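Local coordinates for potential RNA-dependent RNA polymerase (Human picobirnavirus, PDB 5I62), which catalyses template-directed RNA synthesis from ribonucleoside triphosphates and is thought to serve both transcription and genome replication of a double-stranded RNA virus, at residues A[158-163]-A[210-215]; A[134-139]-A[148-153]; A[452-457]-A[523-528]. All blocks are in the same frame, centred on the assembly; numbering follows the deposited sequence.

Contact 1: residues A[158-163]-A[210-215]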
loop_
_atom_site.group_PDB
_atom_site.type_symbol
_atom_site.label_atom_id
_atom_site.label_comp_id
_atom_site.label_asym_id
_atom_site.label_seq_id
_atom_site.Cartn_x
_atom_site.Cartn_y
_atom_site.Cartn_z
ATOM N N ILE A 158 -8.952 13.153 -21.900
ATOM C CA ILE A 158 -10.263 12.555 -22.142
ATOM C C ILE A 158 -10.980 13.250 -23.309
ATOM O O ILE A 158 -10.750 14.419 -23.550
ATOM C CB ILE A 158 -11.121 12.579 -20.865
ATOM C CG1 ILE A 158 -11.349 14.002 -20.379
ATOM C CG2 ILE A 158 -10.464 11.748 -19.763
ATOM C CD1 ILE A 158 -12.330 14.077 -19.188
ATOM N N PRO A 159 -11.844 12.522 -24.040
ATOM C CA PRO A 159 -12.119 11.098 -23.841
ATOM C C PRO A 159 -10.950 10.236 -24.298
ATOM O O PRO A 159 -10.195 10.639 -25.193
ATOM C CB PRO A 159 -13.363 10.861 -24.705
ATOM C CG PRO A 159 -13.169 11.814 -25.842
ATOM C CD PRO A 159 -12.594 13.058 -25.194
ATOM N N CYS A 160 -10.783 9.077 -23.671
ATOM C CA CYS A 160 -9.657 8.212 -23.967
ATOM C C CYS A 160 -10.125 6.768 -24.098
ATOM O O CYS A 160 -11.158 6.369 -23.564
ATOM C CB CYS A 160 -8.540 8.326 -22.909
ATOM S SG CYS A 160 -9.028 7.947 -21.197
ATOM N N ASP A 161 -9.339 6.008 -24.855
ATOM C CA ASP A 161 -9.543 4.589 -25.099
ATOM C C ASP A 161 -8.167 3.957 -25.019
ATOM O O ASP A 161 -7.244 4.434 -25.686
ATOM C CB ASP A 161 -10.182 4.351 -26.473
ATOM C CG ASP A 161 -10.421 2.874 -26.772
ATOM O OD1 ASP A 161 -10.718 2.107 -25.834
ATOM O OD2 ASP A 161 -10.311 2.485 -27.953
ATOM N N VAL A 162 -8.001 2.934 -24.174
ATOM C CA VAL A 162 -6.711 2.271 -24.005
ATOM C C VAL A 162 -6.887 0.771 -24.204
ATOM O O VAL A 162 -7.918 0.208 -23.824
ATOM C CB VAL A 162 -6.071 2.584 -22.623
ATOM C CG1 VAL A 162 -5.879 4.097 -22.421
ATOM C CG2 VAL A 162 -6.917 2.004 -21.474
ATOM N N TYR A 163 -5.891 0.126 -24.812
ATOM C CA TYR A 163 -5.946 -1.318 -25.009
ATOM C C TYR A 163 -4.573 -1.807 -25.424
ATOM O O TYR A 163 -3.759 -1.031 -25.929
ATOM C CB TYR A 163 -7.000 -1.724 -26.057
ATOM C CG TYR A 163 -6.813 -1.089 -27.426
ATOM C CD1 TYR A 163 -7.431 0.118 -27.738
ATOM C CD2 TYR A 163 -6.034 -1.697 -28.409
ATOM C CE1 TYR A 163 -7.286 0.703 -28.992
ATOM C CE2 TYR A 163 -5.873 -1.115 -29.661
ATOM C CZ TYR A 163 -6.505 0.085 -29.943
ATOM O OH TYR A 163 -6.356 0.665 -31.186
ATOM N N VAL A 210 -4.741 5.337 -18.753
ATOM C CA VAL A 210 -4.977 3.981 -18.253
ATOM C C VAL A 210 -5.641 4.033 -16.884
ATOM O O VAL A 210 -6.622 3.324 -16.631
ATOM C CB VAL A 210 -3.669 3.161 -18.209
ATOM C CG1 VAL A 210 -3.935 1.742 -17.606
ATOM C CG2 VAL A 210 -3.055 3.030 -19.594
ATOM N N ASN A 211 -5.116 4.867 -15.979
ATOM C CA ASN A 211 -5.687 4.960 -14.637
ATOM C C ASN A 211 -7.150 5.413 -14.676
ATOM O O ASN A 211 -7.981 4.901 -13.920
ATOM C CB ASN A 211 -4.856 5.903 -13.768
ATOM C CG ASN A 211 -3.667 5.217 -13.117
ATOM O OD1 ASN A 211 -3.632 3.985 -12.966
ATOM N ND2 ASN A 211 -2.695 6.004 -12.727
ATOM N N ILE A 212 -7.487 6.374 -15.543
ATOM C CA ILE A 212 -8.892 6.762 -15.711
ATOM C C ILE A 212 -9.747 5.559 -16.111
ATOM O O ILE A 212 -10.804 5.298 -15.523
ATOM C CB ILE A 212 -9.022 7.895 -16.748
ATOM C CG1 ILE A 212 -8.329 9.165 -16.261
ATOM C CG2 ILE A 212 -10.505 8.159 -17.060
ATOM C CD1 ILE A 212 -8.199 10.252 -17.364
ATOM N N ARG A 213 -9.326 4.827 -17.144
ATOM C CA ARG A 213 -10.140 3.709 -17.605
ATOM C C ARG A 213 -10.263 2.637 -16.522
ATOM O O ARG A 213 -11.352 2.089 -16.302
ATOM C CB ARG A 213 -9.553 3.130 -18.886
ATOM C CG ARG A 213 -9.861 3.989 -20.122
ATOM C CD ARG A 213 -11.328 3.891 -20.392
ATOM N NE ARG A 213 -11.625 2.780 -21.265
ATOM C CZ ARG A 213 -12.728 2.043 -21.236
ATOM N NH1 ARG A 213 -13.678 2.256 -20.342
ATOM N NH2 ARG A 213 -12.855 1.066 -22.115
ATOM N N GLU A 214 -9.158 2.315 -15.849
ATOM C CA GLU A 214 -9.211 1.347 -14.752
ATOM C C GLU A 214 -10.187 1.797 -13.669
ATOM O O GLU A 214 -11.042 1.023 -13.220
ATOM C CB GLU A 214 -7.823 1.157 -14.151
ATOM C CG GLU A 214 -6.814 0.481 -15.041
ATOM C CD GLU A 214 -5.442 0.497 -14.389
ATOM O OE1 GLU A 214 -5.093 1.526 -13.753
ATOM O OE2 GLU A 214 -4.720 -0.501 -14.512
ATOM N N LEU A 215 -10.094 3.064 -13.262
ATOM C CA LEU A 215 -10.876 3.536 -12.127
ATOM C C LEU A 215 -12.356 3.670 -12.442
ATOM O O LEU A 215 -13.159 3.786 -11.514
ATOM C CB LEU A 215 -10.321 4.864 -11.618
ATOM C CG LEU A 215 -8.964 4.793 -10.911
ATOM C CD1 LEU A 215 -8.473 6.194 -10.572
ATOM C CD2 LEU A 215 -9.052 3.963 -9.652
HETATM O O HOH W 1 -10.347 1.014 -23.537
#
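Val162 meets helix 208-228 with both methyl groups, in a strand-on-helix packing that probably belongs to the fingers of the right-hand polymerase fold. Its CG2 lies 3.8 Å from Arg213 CG, the two side chains sliding past each other in opposite directions, while CG1 crosses to Val210, with CG1 to Val210 CG2 at 4.1 Å. Just before the strand, Ile158 CG2 touches Ile212 CD1 at 3.6 Å, these side chains crossing at about a right angle. Cys160 SG sits between, near Arg213 CG. Strand and helix axes are nearly perpendicular, at 89°; Cys160 and Val162, alternate residues of the strand, point their side chains to the helix.

The Arg213 chain is bent at chi2 (-69°), which places CD, and again at chi3, and its guanidinium ends near Asp161. Asp161 OD1 is too far from it for a salt bridge; its OD2 is engaged by Arg296, while Arg213 NH1 reaches Gln216. Outward from this, Met171 of strand 168-173 and Ile300 back Val162, and Val133 of helix 129-135 backs Ile212. A water at the guanidinium edge links the two segments: it accepts from Arg213 NH2 at 2.9 Å and donates to both Asp161 OD1 and Val162 O, each 2.6 Å away.

Contact 2: residues A[134-139]-A[148-153]; sequences AVMKKS and SKRKAV
Met136 lays its terminal CE over one face of the Arg150 guanidinium, 3.3 Å above the plane and offset toward the rim, with Arg150 NH1 the nearest atom at 3.4 Å. The two side chains cross at about a right angle. The contact ties the residues just after helix 129-135 to the first turn of helix 150-157. Met136 is the first residue to leave helix 129-135, and its bend at the last torsion, chi3 71°, places CE. Met136 also packs on Phe208 and Gln219 of helix 208-228.

Arg150 arrives from the start of helix 150-157 with its chain extended from CG to NE. That straight reach brings NH1 to the carbonyl oxygen of Lys137: Arg150 NH1 to Lys137 O is 2.8 Å, and the hydrogen bond is nearly linear at 169°. It lies in the plane of the guanidinium and in that of the carbonyl as well. One residue along, Lys138 O accepts from Lys151 N at 2.9 Å, in the carbonyl plane and on a lone pair, so a first-turn N-H of helix 150-157 finds its acceptor across the contact. Beside this bond, Lys138 CB packs against Arg150 CB at 4.0 Å and lies close to Lys151 CB.

The ammonium end of Lys138 turns away from helix 150-157 and back to its own segment. Lys138 NZ donates to Met136 O at 3.0 Å, more weakly to Ala134 O, and also to Val133 O, gathering carbonyls at the C-terminal end of helix 129-135. Lys149 CG approaches Ser139 O, both residues being exposed.

Two cationic side chains therefore meet main-chain oxygens here. With one edge bonded and one face under a methyl group, the Arg150 guanidinium is restrained in its rotation, and its charge would probably polarise the Lys137 carbonyl.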
loop_
_atom_site.group_PDB
_atom_site.type_symbol
_atom_site.label_atom_id
_atom_site.label_comp_id
_atom_site.label_asym_id
_atom_site.label_seq_id
_atom_site.Cartn_x
_atom_site.Cartn_y
_atom_site.Cartn_z
ATOM N N ALA A 134 -13.321 13.431 -12.082
ATOM C CA ALA A 134 -13.751 14.424 -11.098
ATOM C C ALA A 134 -13.366 14.016 -9.682
ATOM O O ALA A 134 -13.053 14.870 -8.843
ATOM C CB ALA A 134 -15.257 14.647 -11.196
ATOM N N VAL A 135 -13.364 12.719 -9.392
ATOM C CA VAL A 135 -13.092 12.328 -8.014
ATOM C C VAL A 135 -11.654 11.844 -7.814
ATOM O O VAL A 135 -11.225 11.678 -6.671
ATOM C CB VAL A 135 -14.119 11.282 -7.556
ATOM C CG1 VAL A 135 -15.524 11.703 -7.964
ATOM C CG2 VAL A 135 -13.820 10.013 -8.144
ATOM N N MET A 136 -10.890 11.650 -8.897
ATOM C CA MET A 136 -9.491 11.248 -8.800
ATOM C C MET A 136 -8.631 12.337 -8.170
ATOM O O MET A 136 -8.951 13.529 -8.220
ATOM C CB MET A 136 -8.903 10.921 -10.179
ATOM C CG MET A 136 -9.435 9.673 -10.825
ATOM S SD MET A 136 -8.788 9.533 -12.501
ATOM C CE MET A 136 -7.073 9.134 -12.262
ATOM N N LYS A 137 -7.496 11.910 -7.612
ATOM C CA LYS A 137 -6.427 12.845 -7.292
ATOM C C LYS A 137 -5.873 13.436 -8.580
ATOM O O LYS A 137 -5.499 12.706 -9.498
ATOM C CB LYS A 137 -5.297 12.143 -6.542
ATOM C CG LYS A 137 -5.491 12.057 -5.049
ATOM C CD LYS A 137 -4.311 11.365 -4.366
ATOM C CE LYS A 137 -3.159 12.340 -4.156
ATOM N NZ LYS A 137 -2.220 11.850 -3.113
ATOM N N LYS A 138 -5.832 14.764 -8.661
ATOM C CA LYS A 138 -5.324 15.402 -9.866
ATOM C C LYS A 138 -4.080 16.230 -9.570
ATOM O O LYS A 138 -3.560 16.916 -10.462
ATOM C CB LYS A 138 -6.440 16.193 -10.548
ATOM C CG LYS A 138 -7.483 15.184 -11.060
ATOM C CD LYS A 138 -8.624 15.788 -11.840
ATOM C CE LYS A 138 -9.548 16.580 -10.956
ATOM N NZ LYS A 138 -10.195 15.744 -9.905
ATOM N N SER A 139 -3.561 16.127 -8.352
ATOM C CA SER A 139 -2.213 16.547 -8.009
ATOM C C SER A 139 -1.150 15.553 -8.450
ATOM O O SER A 139 0.035 15.921 -8.506
ATOM C CB SER A 139 -2.084 16.700 -6.494
ATOM O OG SER A 139 -0.730 16.863 -6.123
ATOM N N SER A 148 3.027 15.418 -16.450
ATOM C CA SER A 148 2.708 16.649 -15.744
ATOM C C SER A 148 1.766 16.325 -14.599
ATOM O O SER A 148 1.464 15.158 -14.322
ATOM C CB SER A 148 2.064 17.690 -16.670
ATOM O OG SER A 148 2.727 17.725 -17.913
ATOM N N LYS A 149 1.290 17.368 -13.930
ATOM C CA LYS A 149 0.192 17.190 -12.993
ATOM C C LYS A 149 -1.083 16.891 -13.769
ATOM O O LYS A 149 -1.370 17.540 -14.780
ATOM C CB LYS A 149 0.019 18.431 -12.123
ATOM C CG LYS A 149 0.964 18.468 -10.913
ATOM C CD LYS A 149 1.286 19.876 -10.460
ATOM C CE LYS A 149 0.132 20.820 -10.714
ATOM N NZ LYS A 149 -1.186 20.388 -10.130
ATOM N N ARG A 150 -1.825 15.881 -13.302
ATOM C CA ARG A 150 -3.072 15.479 -13.941
ATOM C C ARG A 150 -3.971 16.674 -14.223
ATOM O O ARG A 150 -4.576 16.775 -15.302
ATOM C CB ARG A 150 -3.804 14.485 -13.046
ATOM C CG ARG A 150 -3.220 13.094 -13.084
ATOM C CD ARG A 150 -3.818 12.250 -11.974
ATOM N NE ARG A 150 -3.433 10.851 -12.096
ATOM C CZ ARG A 150 -3.819 9.895 -11.252
ATOM N NH1 ARG A 150 -4.594 10.192 -10.223
ATOM N NH2 ARG A 150 -3.427 8.647 -11.443
ATOM N N LYS A 151 -4.079 17.579 -13.247
ATOM C CA LYS A 151 -4.976 18.721 -13.353
ATOM C C LYS A 151 -4.728 19.493 -14.646
ATOM O O LYS A 151 -5.670 19.940 -15.309
ATOM C CB LYS A 151 -4.773 19.606 -12.125
ATOM C CG LYS A 151 -5.801 20.683 -11.895
ATOM C CD LYS A 151 -5.410 21.476 -10.656
ATOM C CE LYS A 151 -6.640 22.024 -9.951
ATOM N NZ LYS A 151 -6.620 23.513 -9.847
ATOM N N ALA A 152 -3.457 19.595 -15.046
ATOM C CA ALA A 152 -3.049 20.384 -16.197
ATOM C C ALA A 152 -3.417 19.749 -17.533
ATOM O O ALA A 152 -3.431 20.447 -18.549
ATOM C CB ALA A 152 -1.543 20.610 -16.146
ATOM N N VAL A 153 -3.682 18.443 -17.580
ATOM C CA VAL A 153 -3.767 17.740 -18.855
ATOM C C VAL A 153 -5.096 17.015 -19.041
ATOM O O VAL A 153 -5.239 16.228 -19.977
ATOM C CB VAL A 153 -2.576 16.778 -19.037
ATOM C CG1 VAL A 153 -1.261 17.559 -19.110
ATOM C CG2 VAL A 153 -2.544 15.702 -17.890
#

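Contact 3: residues A[452-457]-A[523-528]; sequences ENVKYH and NWWVVQ
Glu452 offers its carboxylate to the first turn of helix 525-532 and accepts two backbone N-H groups, one on each oxygen, so a side chain from a loop distant in sequence receives N-H groups at the helix N-terminus, a place where acidic groups commonly sit. Val526 N donates to OE1 of Glu452 at 2.8 Å and 160°, Trp525 N to OE2 of Glu452 at 2.9 Å, both on the syn side of the group and somewhat out of its plane. The acid comes from the loop after helix 441-451, in what is probably the thumb of the polymerase. The positive end of the helix dipole would favour the charged carboxylate. Lys455 NZ adds a long salt bridge to Glu452 OE2, but its stronger partner is Glu238.

Glu452 extends first, CG anti to the backbone N, then folds at chi2 55° to set CD beside Trp524, the residue in the N-cap position. Glu452 CG sits over the Trp524 ring in a CH-pi contact, 4.0 Å from the centroid of the five-membered ring. The carboxylate and indole planes are nearly parallel, 10° apart.

Residues 454-455 pack on Trp525. Lys455 CA makes an off-centre CH-pi contact with its six-membered ring, 4.2 Å from the centroid, with Lys455 CB close to CE3, while Glu452 OE1 approaches the ring edge. Lys460 makes a cation-pi contact with the same indole. Val454, first residue of a type I turn ending at His457, brings CG2 to 4.3 Å from Trp525 CZ3.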
loop_
_atom_site.group_PDB
_atom_site.type_symbol
_atom_site.label_atom_id
_atom_site.label_comp_id
_atom_site.label_asym_id
_atom_site.label_seq_id
_atom_site.Cartn_x
_atom_site.Cartn_y
_atom_site.Cartn_z
ATOM N N GLU A 452 -0.116 9.938 15.281
ATOM C CA GLU A 452 -1.517 9.541 15.402
ATOM C C GLU A 452 -1.676 8.020 15.374
ATOM O O GLU A 452 -2.604 7.480 15.984
ATOM C CB GLU A 452 -2.348 10.206 14.297
ATOM C CG GLU A 452 -3.871 9.913 14.314
ATOM C CD GLU A 452 -4.564 10.245 15.643
ATOM O OE1 GLU A 452 -3.930 10.853 16.537
ATOM O OE2 GLU A 452 -5.768 9.905 15.786
ATOM N N ASN A 453 -0.751 7.318 14.717
ATOM C CA ASN A 453 -0.823 5.864 14.626
ATOM C C ASN A 453 -0.780 5.180 15.989
ATOM O O ASN A 453 -1.364 4.103 16.146
ATOM C CB ASN A 453 0.308 5.347 13.746
ATOM C CG ASN A 453 0.134 5.734 12.309
ATOM O OD1 ASN A 453 -0.918 5.488 11.722
ATOM N ND2 ASN A 453 1.148 6.358 11.735
ATOM N N VAL A 454 -0.109 5.770 16.983
ATOM C CA VAL A 454 0.068 5.088 18.267
ATOM C C VAL A 454 -1.053 5.436 19.244
ATOM O O VAL A 454 -0.910 5.263 20.456
ATOM C CB VAL A 454 1.451 5.387 18.878
ATOM C CG1 VAL A 454 2.558 5.124 17.852
ATOM C CG2 VAL A 454 1.527 6.839 19.384
ATOM N N LYS A 455 -2.198 5.866 18.718
ATOM C CA LYS A 455 -3.308 6.348 19.545
ATOM C C LYS A 455 -3.906 5.291 20.478
ATOM O O LYS A 455 -4.720 5.654 21.334
ATOM C CB LYS A 455 -4.416 6.896 18.659
ATOM C CG LYS A 455 -5.110 5.788 17.870
ATOM C CD LYS A 455 -5.830 6.321 16.649
ATOM C CE LYS A 455 -7.318 6.420 16.894
ATOM N NZ LYS A 455 -8.016 7.053 15.747
ATOM N N TYR A 456 -3.559 4.008 20.336
ATOM C CA TYR A 456 -4.030 2.994 21.276
ATOM C C TYR A 456 -2.905 2.326 22.042
ATOM O O TYR A 456 -3.152 1.342 22.749
ATOM C CB TYR A 456 -4.856 1.930 20.567
ATOM C CG TYR A 456 -6.125 2.458 19.973
ATOM C CD1 TYR A 456 -7.119 2.991 20.784
ATOM C CD2 TYR A 456 -6.344 2.402 18.609
ATOM C CE1 TYR A 456 -8.288 3.472 20.252
ATOM C CE2 TYR A 456 -7.514 2.869 18.067
ATOM C CZ TYR A 456 -8.483 3.400 18.890
ATOM O OH TYR A 456 -9.652 3.874 18.351
ATOM N N HIS A 457 -1.680 2.809 21.893
ATOM C CA HIS A 457 -0.556 2.219 22.591
ATOM C C HIS A 457 -0.719 2.456 24.086
ATOM O O HIS A 457 -1.161 3.534 24.498
ATOM C CB HIS A 457 0.741 2.847 22.080
ATOM C CG HIS A 457 1.991 2.093 22.412
ATOM N ND1 HIS A 457 2.565 2.113 23.663
ATOM C CD2 HIS A 457 2.802 1.332 21.639
ATOM C CE1 HIS A 457 3.668 1.385 23.651
ATOM N NE2 HIS A 457 3.834 0.901 22.433
ATOM N N ASN A 523 -10.150 15.698 14.285
ATOM C CA ASN A 523 -10.629 14.660 15.188
ATOM C C ASN A 523 -9.531 13.717 15.674
ATOM O O ASN A 523 -9.831 12.782 16.426
ATOM C CB ASN A 523 -11.732 13.840 14.507
ATOM C CG ASN A 523 -12.597 13.082 15.505
ATOM O OD1 ASN A 523 -13.098 13.667 16.474
ATOM N ND2 ASN A 523 -12.774 11.775 15.277
ATOM N N TRP A 524 -8.275 13.928 15.282
ATOM C CA TRP A 524 -7.223 12.997 15.686
ATOM C C TRP A 524 -6.989 13.045 17.193
ATOM O O TRP A 524 -7.070 14.108 17.821
ATOM C CB TRP A 524 -5.912 13.299 14.952
ATOM C CG TRP A 524 -5.902 12.953 13.495
ATOM C CD1 TRP A 524 -6.920 12.402 12.768
ATOM C CD2 TRP A 524 -4.809 13.128 12.586
ATOM N NE1 TRP A 524 -6.529 12.229 11.463
ATOM C CE2 TRP A 524 -5.237 12.666 11.324
ATOM C CE3 TRP A 524 -3.511 13.631 12.716
ATOM C CZ2 TRP A 524 -4.416 12.695 10.204
ATOM C CZ3 TRP A 524 -2.698 13.660 11.606
ATOM C CH2 TRP A 524 -3.154 13.196 10.363
ATOM N N TRP A 525 -6.676 11.879 17.765
ATOM C CA TRP A 525 -6.313 11.800 19.175
ATOM C C TRP A 525 -5.140 12.718 19.514
ATOM O O TRP A 525 -5.144 13.395 20.552
ATOM C CB TRP A 525 -5.962 10.358 19.555
ATOM C CG TRP A 525 -5.106 10.315 20.780
ATOM C CD1 TRP A 525 -5.520 10.449 22.072
ATOM C CD2 TRP A 525 -3.672 10.189 20.831
ATOM N NE1 TRP A 525 -4.440 10.396 22.926
ATOM C CE2 TRP A 525 -3.296 10.240 22.190
ATOM C CE3 TRP A 525 -2.676 10.031 19.858
ATOM C CZ2 TRP A 525 -1.971 10.139 22.603
ATOM C CZ3 TRP A 525 -1.357 9.934 20.272
ATOM C CH2 TRP A 525 -1.019 9.985 21.632
ATOM N N VAL A 526 -4.106 12.732 18.663
ATOM C CA VAL A 526 -2.901 13.485 19.000
ATOM C C VAL A 526 -3.209 14.977 19.063
ATOM O O VAL A 526 -2.626 15.708 19.876
ATOM C CB VAL A 526 -1.760 13.179 18.000
ATOM C CG1 VAL A 526 -2.134 13.625 16.585
ATOM C CG2 VAL A 526 -0.456 13.866 18.435
ATOM N N VAL A 527 -4.131 15.448 18.222
ATOM C CA VAL A 527 -4.552 16.845 18.274
ATOM C C VAL A 527 -5.263 17.131 19.591
ATOM O O VAL A 527 -4.993 18.139 20.259
ATOM C CB VAL A 527 -5.442 17.180 17.062
ATOM C CG1 VAL A 527 -6.003 18.588 17.182
ATOM C CG2 VAL A 527 -4.653 17.030 15.754
ATOM N N GLN A 528 -6.169 16.234 19.994
ATOM C CA GLN A 528 -6.842 16.387 21.279
ATOM C C GLN A 528 -5.847 16.325 22.431
ATOM O O GLN A 528 -5.952 17.091 23.398
ATOM C CB GLN A 528 -7.917 15.315 21.444
ATOM C CG GLN A 528 -8.680 15.428 22.761
ATOM C CD GLN A 528 -9.457 14.169 23.114
ATOM O OE1 GLN A 528 -9.390 13.161 22.409
ATOM N NE2 GLN A 528 -10.216 14.232 24.210
#

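Contacts 1 and 2 are neighbours, their centres about 14 Å apart, and they touch directly: Met136 SD lies 3.8 Å from Ile212 CG1, and Leu215 CD1 also reaches Met136. Helix 150-157 leads straight into strand 160-165, so the chain passes from one contact to the next. Contact 1 is partly buried and mainly apolar, its one polar link running through water. Contact 2 lies at the surface and relies on direct bonds to backbone carbonyls. Contact 3, also partly buried, stands on the opposite side of the chain's centre from contact 1, about 39 Å between centres; there the polarity is reversed, with an acid accepting from backbone N-H groups among tryptophans.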